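Local structure of probable oxidoreductase (Pseudomonas aeruginosa, 4B7C) at residues Asp51-Met54 and Arg55-Asn59; Cys187-Leu190 and Val191-Gly195; Ala295-Ala299 and Glu300-Gln304. The protein probably catalyses an NADP-dependent oxidation or reduction, as a medium-chain dehydrogenase/reductase with a GroES-like domain and a Rossmann-fold cofactor domain. All coordinates share one frame; numbering follows the deposited sequence.

Read from the N terminus, the three contacts follow one another in series, none enclosing or crossing another, and each is a local contact within one continuous stretch of helix or helix end. Contact 1 forms the short helix 53-58 that follows strand 41-49, in the GroES-like N-terminal part. Contact 2 finishes helix 184-193 in the Rossmann domain, where the chain turns toward strand 198-201. Contact 3 ends helix 287-299 and starts the loop to strand 307-311, which pairs with strand 331-335 in the sheet that also holds strand 41-49. Contacts 2 and 3, with centres about 17 Å apart, touch through Leu194 and Gln304, and both lean on helix 161-172; contact 1 lies across the chain's centre from them.

Contact 1: residues Asp51-Met54 and Arg55-Asn59; sequences DPAM and RGWMN
Arg55 meets the preceding turn through its backbone: its N donates to Pro52 O at 3.0 Å, one of the bonds that start the short helix 53-58 after strand 41-49. Its side chain runs the other way. CG lies anti to the backbone N (chi1 -156°) and the chain bends at chi2, which carries Arg55 NH1 to Asn59 OD1, 2.6 Å away at the edge of the guanidinium and close to its plane, while NH2 reaches Gly19 O. Gly56 follows with only backbone to offer. Trp57 carries much of the side-chain contact. Trp57 N donates to Ala53 O at 3.1 Å, and the indole then folds back over the same peptide, with Ala53 O and Met54 CA against one face, both offset toward the rim. At the six-membered end of the ring system, Met54 CG comes within 3.5 Å of Trp57 CZ3 and Ala53 CB within 3.8 Å of Trp57 CZ2. Met58 closes the turn with a weak bond from its N to Met54 O; its side chain bends at chi3, bringing Met58 CE to 3.2 Å from Met54 O. Beyond these segments, Arg75 makes a cation-pi contact with Trp57, and Lys331 forms a salt bridge with Asp51 OD1. A single tryptophan thus meets both backbone carbonyl and apolar side chains, so local packing fixes the indole against its own turn, while helix 316-321 packs on Met54 and Met58.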
ATOM      1  N   ASP B  51       6.868   9.497  23.465  1.00 37.82           N
ATOM      2  CA  ASP B  51       6.519   8.703  22.273  1.00 40.48           C
ATOM      3  C   ASP B  51       7.598   8.759  21.198  1.00 37.95           C
ATOM      4  O   ASP B  51       8.141   9.832  20.926  1.00 35.41           O
ATOM      5  CB  ASP B  51       5.261   9.239  21.546  1.00 45.36           C
ATOM      6  CG  ASP B  51       4.032   9.364  22.460  1.00 51.21           C
ATOM      7  OD1 ASP B  51       3.688   8.355  23.112  1.00 53.28           O
ATOM      8  OD2 ASP B  51       3.389  10.453  22.509  1.00 55.39           O
ATOM      9  N   PRO B  52       7.856   7.624  20.525  1.00 39.45           N
ATOM     10  CA  PRO B  52       8.843   7.622  19.422  1.00 40.45           C
ATOM     11  C   PRO B  52       8.549   8.663  18.347  1.00 40.33           C
ATOM     12  O   PRO B  52       9.484   9.179  17.719  1.00 42.17           O
ATOM     13  CB  PRO B  52       8.721   6.204  18.847  1.00 39.52           C
ATOM     14  CG  PRO B  52       8.220   5.381  19.987  1.00 40.95           C
ATOM     15  CD  PRO B  52       7.275   6.287  20.726  1.00 39.53           C
ATOM     16  N   ALA B  53       7.263   8.959  18.132  1.00 39.74           N
ATOM     17  CA  ALA B  53       6.850   9.990  17.165  1.00 39.27           C
ATOM     18  C   ALA B  53       7.501  11.341  17.443  1.00 37.92           C
ATOM     19  O   ALA B  53       7.615  12.178  16.542  1.00 37.69           O
ATOM     20  CB  ALA B  53       5.334  10.126  17.121  1.00 40.35           C
ATOM     21  N   MET B  54       7.943  11.544  18.680  1.00 36.70           N
ATOM     22  CA  MET B  54       8.647  12.786  19.060  1.00 38.07           C
ATOM     23  C   MET B  54       9.896  13.051  18.212  1.00 37.36           C
ATOM     24  O   MET B  54      10.268  14.200  17.946  1.00 36.80           O
ATOM     25  CB  MET B  54       9.065  12.749  20.528  1.00 38.45           C
ATOM     26  CG  MET B  54       7.940  13.077  21.482  1.00 39.82           C
ATOM     27  SD  MET B  54       8.369  12.852  23.191  1.00 38.76           S
ATOM     28  CE  MET B  54       7.426  14.123  24.043  1.00 36.37           C
ATOM     29  N   ARG B  55      10.531  11.973  17.780  1.00 41.33           N
ATOM     30  CA  ARG B  55      11.706  12.081  16.908  1.00 44.48           C
ATOM     31  C   ARG B  55      11.344  12.739  15.553  1.00 41.87           C
ATOM     32  O   ARG B  55      12.033  13.657  15.057  1.00 42.21           O
ATOM     33  CB  ARG B  55      12.353  10.694  16.766  1.00 47.08           C
ATOM     34  CG  ARG B  55      13.841  10.719  16.398  1.00 49.25           C
ATOM     35  CD  ARG B  55      14.717  11.749  17.012  1.00 52.70           C
ATOM     36  NE  ARG B  55      15.889  11.996  16.176  1.00 54.33           N
ATOM     37  CZ  ARG B  55      15.980  12.839  15.146  1.00 55.98           C
ATOM     38  NH1 ARG B  55      14.954  13.588  14.760  1.00 54.56           N
ATOM     39  NH2 ARG B  55      17.137  12.928  14.490  1.00 56.56           N
ATOM     40  N   GLY B  56      10.212  12.329  14.993  1.00 42.01           N
ATOM     41  CA  GLY B  56       9.712  12.930  13.762  1.00 41.45           C
ATOM     42  C   GLY B  56       9.337  14.387  13.947  1.00 44.19           C
ATOM     43  O   GLY B  56       9.550  15.216  13.053  1.00 44.24           O
ATOM     44  N   TRP B  57       8.752  14.708  15.096  1.00 45.05           N
ATOM     45  CA  TRP B  57       8.300  16.087  15.377  1.00 41.98           C
ATOM     46  C   TRP B  57       9.445  17.044  15.461  1.00 42.36           C
ATOM     47  O   TRP B  57       9.266  18.256  15.269  1.00 40.77           O
ATOM     48  CB  TRP B  57       7.511  16.167  16.681  1.00 40.96           C
ATOM     49  CG  TRP B  57       6.329  15.252  16.750  1.00 41.16           C
ATOM     50  CD1 TRP B  57       5.633  14.680  15.693  1.00 41.94           C
ATOM     51  CD2 TRP B  57       5.620  14.808  17.957  1.00 40.41           C
ATOM     52  NE1 TRP B  57       4.607  13.907  16.153  1.00 41.53           N
ATOM     53  CE2 TRP B  57       4.540  13.941  17.499  1.00 41.26           C
ATOM     54  CE3 TRP B  57       5.780  15.017  19.314  1.00 39.25           C
ATOM     55  CZ2 TRP B  57       3.669  13.318  18.384  1.00 41.92           C
ATOM     56  CZ3 TRP B  57       4.902  14.389  20.203  1.00 39.89           C
ATOM     57  CH2 TRP B  57       3.875  13.554  19.751  1.00 41.22           C
ATOM     58  N   MET B  58      10.620  16.510  15.780  1.00 44.00           N
ATOM     59  CA  MET B  58      11.834  17.320  15.868  1.00 46.20           C
ATOM     60  C   MET B  58      12.494  17.585  14.510  1.00 46.55           C
ATOM     61  O   MET B  58      13.249  18.551  14.356  1.00 43.70           O
ATOM     62  CB  MET B  58      12.851  16.644  16.793  1.00 50.23           C
ATOM     63  CG  MET B  58      12.507  16.780  18.266  1.00 54.13           C
ATOM     64  SD  MET B  58      13.750  15.988  19.339  1.00 58.00           S
ATOM     65  CE  MET B  58      13.219  14.284  19.304  1.00 50.56           C
ATOM     66  N   ASN B  59      12.235  16.704  13.550  1.00 49.22           N
ATOM     67  CA  ASN B  59      12.797  16.825  12.202  1.00 51.63           C
ATOM     68  C   ASN B  59      12.100  17.879  11.346  1.00 55.36           C
ATOM     69  O   ASN B  59      10.875  18.044  11.424  1.00 55.71           O
ATOM     70  CB  ASN B  59      12.743  15.459  11.491  1.00 50.32           C
ATOM     71  CG  ASN B  59      13.807  14.500  11.965  1.00 49.98           C
ATOM     72  OD1 ASN B  59      14.826  14.894  12.525  1.00 57.05           O
ATOM     73  ND2 ASN B  59      13.580  13.224  11.731  1.00 48.97           N
TER

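Contact 2: residues Cys187-Leu190 and Val191-Gly195; sequences CRFL and VEELG
Phe189 O accepts two backbone bonds, from Glu193 N at 2.9 Å and from Leu194 N at 3.2 Å, so the last turn of the helix widens to a pi-type turn. The second donor lies nearly along the C=O axis, whereas Glu193 N is tilted 33° from the carbonyl plane. Around this widened turn the phenyl ring spans two successive residues: Phe189 CD1 approaches Glu193 CG at 3.5 Å, and Phe189 CE2 approaches Leu194 CD1 at 3.6 Å. The torsion that sends Phe189 CG anti to the backbone N (chi1 177°) swings the ring along the helix toward them. Leu194 CD1 also meets Leu190 CD2, so one methyl touches both the ring and a leucine branch. Helix 184-193 is the connection of a Rossmann beta-alpha-beta unit, running from strand 176-181 to strand 198-201; Cys187 and Val191 rest on the latter strand, and Leu194 on helix 161-172. Gly195, at positive phi, turns the chain out of the helix. On the outer side, Arg188 NH1 forms salt bridges with two carboxylates, Glu192 OE1 at 3.0 Å and the more distant Glu193 OE2 at 3.5 Å. Both oxygens lie at the guanidinium edge, near its plane, but Glu192 OE1 is met from above its own carboxylate plane, the two flat groups being turned 69° apart. Arg188 NE forms a further salt bridge with Glu185, and the three carboxylates probably balance the arginine's charge and fix the position of its guanidinium.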
ATOM      1  N   CYS B 187       9.584 -10.939  24.568  1.00 55.85           N
ATOM      2  CA  CYS B 187       8.857 -12.029  23.902  1.00 55.79           C
ATOM      3  C   CYS B 187       8.132 -12.932  24.891  1.00 57.19           C
ATOM      4  O   CYS B 187       6.985 -13.333  24.657  1.00 56.86           O
ATOM      5  CB  CYS B 187       9.793 -12.838  23.010  1.00 58.00           C
ATOM      6  SG  CYS B 187      10.295 -11.912  21.527  1.00 59.88           S
ATOM      7  N   ARG B 188       8.797 -13.236  26.002  1.00 59.99           N
ATOM      8  CA  ARG B 188       8.179 -14.011  27.090  1.00 61.10           C
ATOM      9  C   ARG B 188       6.962 -13.288  27.635  1.00 55.66           C
ATOM     10  O   ARG B 188       5.895 -13.874  27.807  1.00 49.20           O
ATOM     11  CB  ARG B 188       9.183 -14.221  28.228  1.00 68.64           C
ATOM     12  CG  ARG B 188       8.719 -15.139  29.360  1.00 74.19           C
ATOM     13  CD  ARG B 188       9.278 -14.753  30.740  1.00 78.39           C
ATOM     14  NE  ARG B 188       8.946 -13.416  31.253  1.00 83.29           N
ATOM     15  CZ  ARG B 188       7.811 -13.082  31.872  1.00 84.07           C
ATOM     16  NH1 ARG B 188       6.838 -13.969  32.038  1.00 82.09           N
ATOM     17  NH2 ARG B 188       7.641 -11.838  32.307  1.00 82.88           N
ATOM     18  N   PHE B 189       7.141 -12.001  27.900  1.00 57.48           N
ATOM     19  CA  PHE B 189       6.056 -11.148  28.402  1.00 58.82           C
ATOM     20  C   PHE B 189       4.829 -11.179  27.483  1.00 54.36           C
ATOM     21  O   PHE B 189       3.695 -11.339  27.938  1.00 57.09           O
ATOM     22  CB  PHE B 189       6.566  -9.712  28.571  1.00 62.14           C
ATOM     23  CG  PHE B 189       5.508  -8.746  29.002  1.00 67.25           C
ATOM     24  CD1 PHE B 189       5.062  -8.720  30.323  1.00 71.12           C
ATOM     25  CD2 PHE B 189       4.950  -7.869  28.091  1.00 69.57           C
ATOM     26  CE1 PHE B 189       4.079  -7.830  30.724  1.00 71.71           C
ATOM     27  CE2 PHE B 189       3.971  -6.983  28.486  1.00 70.43           C
ATOM     28  CZ  PHE B 189       3.530  -6.966  29.797  1.00 72.07           C
ATOM     29  N   LEU B 190       5.068 -11.052  26.182  1.00 51.36           N
ATOM     30  CA  LEU B 190       3.985 -11.077  25.191  1.00 50.20           C
ATOM     31  C   LEU B 190       3.156 -12.354  25.265  1.00 50.07           C
ATOM     32  O   LEU B 190       1.924 -12.316  25.255  1.00 47.72           O
ATOM     33  CB  LEU B 190       4.541 -10.917  23.768  1.00 49.51           C
ATOM     34  CG  LEU B 190       5.149  -9.558  23.412  1.00 48.58           C
ATOM     35  CD1 LEU B 190       5.771  -9.596  22.017  1.00 45.39           C
ATOM     36  CD2 LEU B 190       4.108  -8.454  23.521  1.00 45.55           C
ATOM     37  N   VAL B 191       3.841 -13.488  25.325  1.00 52.55           N
ATOM     38  CA  VAL B 191       3.166 -14.787  25.309  1.00 56.61           C
ATOM     39  C   VAL B 191       2.560 -15.124  26.669  1.00 57.79           C
ATOM     40  O   VAL B 191       1.371 -15.429  26.768  1.00 59.03           O
ATOM     41  CB  VAL B 191       4.133 -15.915  24.893  1.00 59.46           C
ATOM     42  CG1 VAL B 191       3.456 -17.278  25.023  1.00 59.51           C
ATOM     43  CG2 VAL B 191       4.629 -15.687  23.473  1.00 59.12           C
ATOM     44  N   GLU B 192       3.374 -15.038  27.715  1.00 63.38           N
ATOM     45  CA  GLU B 192       2.962 -15.510  29.051  1.00 68.20           C
ATOM     46  C   GLU B 192       2.024 -14.552  29.787  1.00 65.49           C
ATOM     47  O   GLU B 192       1.125 -14.993  30.498  1.00 66.22           O
ATOM     48  CB  GLU B 192       4.183 -15.831  29.926  1.00 71.77           C
ATOM     49  CG  GLU B 192       4.952 -17.056  29.455  1.00 76.51           C
ATOM     50  CD  GLU B 192       6.168 -17.392  30.294  1.00 80.03           C
ATOM     51  OE1 GLU B 192       6.284 -16.868  31.425  1.00 84.66           O
ATOM     52  OE2 GLU B 192       6.992 -18.204  29.814  1.00 81.86           O
ATOM     53  N   GLU B 193       2.237 -13.251  29.620  1.00 63.92           N
ATOM     54  CA  GLU B 193       1.418 -12.241  30.314  1.00 61.72           C
ATOM     55  C   GLU B 193       0.269 -11.696  29.465  1.00 61.00           C
ATOM     56  O   GLU B 193      -0.853 -11.572  29.949  1.00 58.69           O
ATOM     57  CB  GLU B 193       2.280 -11.073  30.807  1.00 62.81           C
ATOM     58  CG  GLU B 193       3.419 -11.474  31.730  1.00 65.67           C
ATOM     59  CD  GLU B 193       2.955 -12.318  32.906  1.00 66.52           C
ATOM     60  OE1 GLU B 193       1.974 -11.928  33.574  1.00 63.45           O
ATOM     61  OE2 GLU B 193       3.561 -13.382  33.153  1.00 71.91           O
ATOM     62  N   LEU B 194       0.547 -11.363  28.207  1.00 60.02           N
ATOM     63  CA  LEU B 194      -0.471 -10.731  27.343  1.00 56.76           C
ATOM     64  C   LEU B 194      -1.302 -11.711  26.525  1.00 57.84           C
ATOM     65  O   LEU B 194      -2.315 -11.331  25.929  1.00 59.64           O
ATOM     66  CB  LEU B 194       0.165  -9.697  26.411  1.00 54.10           C
ATOM     67  CG  LEU B 194       0.896  -8.535  27.074  1.00 52.70           C
ATOM     68  CD1 LEU B 194       1.367  -7.531  26.031  1.00 55.70           C
ATOM     69  CD2 LEU B 194       0.013  -7.859  28.115  1.00 50.01           C
ATOM     70  N   GLY B 195      -0.883 -12.969  26.491  1.00 57.58           N
ATOM     71  CA  GLY B 195      -1.661 -14.020  25.818  1.00 56.97           C
ATOM     72  C   GLY B 195      -1.469 -14.093  24.309  1.00 53.33           C
ATOM     73  O   GLY B 195      -2.302 -14.656  23.605  1.00 53.21           O
TER

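Contact 3: residues Ala295-Ala299 and Glu300-Gln304; sequences ATWLA and EGKLQ
Trp297 and Lys302 meet with the lysine chain running roughly perpendicular to the tryptophan side chain, passing the indole so that Lys302 CD lies 4.1 Å from Trp297 CD1. Because the Lys302 chain is extended beyond CG (chi2 and chi3 near 180°), the ammonium is carried past the ring to the carboxylate of Glu300, where Lys302 NZ forms a salt bridge with Glu300 OE1 at 2.9 Å, approaching the oxygen almost head-on. The glutamate itself reaches this point by lying back across the helix end, where Glu300 CB and CG each lie 3.3 Å from Thr296 O. Leu303 sets its CB 4.0 Å from Trp297 CB and sends CD2 obliquely against Leu298 CD2, at 3.8 Å. That same Leu298 methyl also touches Leu303 O, so one branch packs on both side chain and backbone. What brings these groups together is a Schellman motif that ends helix 287-299: Gly301 turns out of helical geometry at positive phi, a conformation that suits glycine. Trp297 O receives Lys302 N at 2.9 Å, nearly in line with the carbonyl, and also Leu303 N, which stands well above the carbonyl plane. Leu298 O takes Gly301 N from a similarly raised position, while Glu300 N continues the helical pattern to Thr296 O. The loop then heads for strand 307-311. Trp297 packs on Ile169 and Leu172 of helix 161-172, and Lys302 rests on Leu172 as well. From that helix Arg171 binds Lys302 O, and Gln168 accepts the backbone N-H of Gln304.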
ATOM      1  N   ALA B 295     -12.281   0.664  28.047  1.00 38.92           N
ATOM      2  CA  ALA B 295     -12.472   0.698  29.507  1.00 41.56           C
ATOM      3  C   ALA B 295     -13.117  -0.588  30.044  1.00 42.15           C
ATOM      4  O   ALA B 295     -12.724  -1.088  31.091  1.00 42.69           O
ATOM      5  CB  ALA B 295     -13.301   1.917  29.921  1.00 39.94           C
ATOM      6  N   THR B 296     -14.100  -1.121  29.330  1.00 42.83           N
ATOM      7  CA  THR B 296     -14.763  -2.361  29.756  1.00 47.10           C
ATOM      8  C   THR B 296     -13.820  -3.571  29.617  1.00 47.76           C
ATOM      9  O   THR B 296     -13.808  -4.458  30.468  1.00 50.60           O
ATOM     10  CB  THR B 296     -16.079  -2.620  28.999  1.00 47.24           C
ATOM     11  OG1 THR B 296     -15.802  -2.932  27.633  1.00 58.19           O
ATOM     12  CG2 THR B 296     -16.972  -1.397  29.060  1.00 42.83           C
ATOM     13  N   TRP B 297     -13.033  -3.606  28.550  1.00 46.35           N
ATOM     14  CA  TRP B 297     -12.050  -4.683  28.369  1.00 44.04           C
ATOM     15  C   TRP B 297     -11.063  -4.683  29.502  1.00 44.39           C
ATOM     16  O   TRP B 297     -10.725  -5.732  30.051  1.00 42.25           O
ATOM     17  CB  TRP B 297     -11.302  -4.557  27.042  1.00 43.29           C
ATOM     18  CG  TRP B 297     -12.097  -4.988  25.821  1.00 44.18           C
ATOM     19  CD1 TRP B 297     -13.140  -5.909  25.754  1.00 43.37           C
ATOM     20  CD2 TRP B 297     -11.899  -4.549  24.441  1.00 42.93           C
ATOM     21  NE1 TRP B 297     -13.603  -6.050  24.471  1.00 42.76           N
ATOM     22  CE2 TRP B 297     -12.898  -5.269  23.633  1.00 43.09           C
ATOM     23  CE3 TRP B 297     -11.037  -3.654  23.819  1.00 44.76           C
ATOM     24  CZ2 TRP B 297     -13.012  -5.084  22.270  1.00 43.82           C
ATOM     25  CZ3 TRP B 297     -11.163  -3.483  22.441  1.00 43.60           C
ATOM     26  CH2 TRP B 297     -12.124  -4.181  21.685  1.00 45.23           C
ATOM     27  N   LEU B 298     -10.605  -3.492  29.872  1.00 42.18           N
ATOM     28  CA  LEU B 298      -9.698  -3.339  31.008  1.00 43.17           C
ATOM     29  C   LEU B 298     -10.352  -3.795  32.319  1.00 46.02           C
ATOM     30  O   LEU B 298      -9.764  -4.565  33.074  1.00 47.52           O
ATOM     31  CB  LEU B 298      -9.232  -1.889  31.142  1.00 40.99           C
ATOM     32  CG  LEU B 298      -8.273  -1.386  30.069  1.00 40.75           C
ATOM     33  CD1 LEU B 298      -8.338   0.132  30.058  1.00 36.69           C
ATOM     34  CD2 LEU B 298      -6.856  -1.870  30.340  1.00 37.25           C
ATOM     35  N   ALA B 299     -11.562  -3.307  32.568  1.00 47.64           N
ATOM     36  CA  ALA B 299     -12.312  -3.607  33.803  1.00 51.28           C
ATOM     37  C   ALA B 299     -12.568  -5.102  33.967  1.00 52.37           C
ATOM     38  O   ALA B 299     -12.493  -5.631  35.073  1.00 53.21           O
ATOM     39  CB  ALA B 299     -13.639  -2.858  33.820  1.00 48.37           C
ATOM     40  N   GLU B 300     -12.853  -5.768  32.851  1.00 52.40           N
ATOM     41  CA  GLU B 300     -13.139  -7.204  32.840  1.00 53.45           C
ATOM     42  C   GLU B 300     -11.871  -8.068  32.878  1.00 52.28           C
ATOM     43  O   GLU B 300     -11.953  -9.284  32.988  1.00 53.26           O
ATOM     44  CB  GLU B 300     -13.976  -7.572  31.612  1.00 55.02           C
ATOM     45  CG  GLU B 300     -15.399  -7.035  31.667  1.00 57.13           C
ATOM     46  CD  GLU B 300     -16.166  -7.227  30.368  1.00 59.64           C
ATOM     47  OE1 GLU B 300     -15.632  -7.877  29.455  1.00 60.30           O
ATOM     48  OE2 GLU B 300     -17.310  -6.739  30.256  1.00 60.79           O
ATOM     49  N   GLY B 301     -10.705  -7.436  32.803  1.00 51.39           N
ATOM     50  CA  GLY B 301      -9.427  -8.154  32.808  1.00 51.88           C
ATOM     51  C   GLY B 301      -9.096  -8.833  31.487  1.00 51.21           C
ATOM     52  O   GLY B 301      -8.182  -9.656  31.422  1.00 54.92           O
ATOM     53  N   LYS B 302      -9.842  -8.492  30.438  1.00 50.45           N
ATOM     54  CA  LYS B 302      -9.624  -9.056  29.103  1.00 50.42           C
ATOM     55  C   LYS B 302      -8.432  -8.407  28.414  1.00 48.08           C
ATOM     56  O   LYS B 302      -7.834  -8.985  27.519  1.00 50.07           O
ATOM     57  CB  LYS B 302     -10.858  -8.886  28.226  1.00 54.88           C
ATOM     58  CG  LYS B 302     -12.022  -9.781  28.607  1.00 57.36           C
ATOM     59  CD  LYS B 302     -13.216  -9.567  27.692  1.00 61.42           C
ATOM     60  CE  LYS B 302     -14.389 -10.437  28.098  1.00 64.84           C
ATOM     61  NZ  LYS B 302     -15.630  -9.961  27.431  1.00 70.96           N
ATOM     62  N   LEU B 303      -8.082  -7.210  28.857  1.00 46.11           N
ATOM     63  CA  LEU B 303      -6.946  -6.472  28.320  1.00 45.46           C
ATOM     64  C   LEU B 303      -6.143  -5.825  29.457  1.00 43.19           C
ATOM     65  O   LEU B 303      -6.723  -5.306  30.397  1.00 41.21           O
ATOM     66  CB  LEU B 303      -7.446  -5.396  27.349  1.00 44.07           C
ATOM     67  CG  LEU B 303      -6.411  -4.752  26.425  1.00 44.33           C
ATOM     68  CD1 LEU B 303      -7.065  -4.447  25.082  1.00 44.03           C
ATOM     69  CD2 LEU B 303      -5.831  -3.499  27.063  1.00 42.59           C
ATOM     70  N   GLN B 304      -4.818  -5.860  29.342  1.00 42.98           N
ATOM     71  CA  GLN B 304      -3.897  -5.289  30.342  1.00 47.01           C
ATOM     72  C   GLN B 304      -3.117  -4.107  29.805  1.00 44.98           C
ATOM     73  O   GLN B 304      -2.734  -4.117  28.642  1.00 44.14           O
ATOM     74  CB  GLN B 304      -2.853  -6.331  30.767  1.00 49.67           C
ATOM     75  CG  GLN B 304      -3.378  -7.471  31.613  1.00 53.76           C
ATOM     76  CD  GLN B 304      -2.338  -8.551  31.814  1.00 55.88           C
ATOM     77  OE1 GLN B 304      -2.648  -9.723  31.706  1.00 60.45           O
ATOM     78  NE2 GLN B 304      -1.102  -8.157  32.094  1.00 56.39           N
TER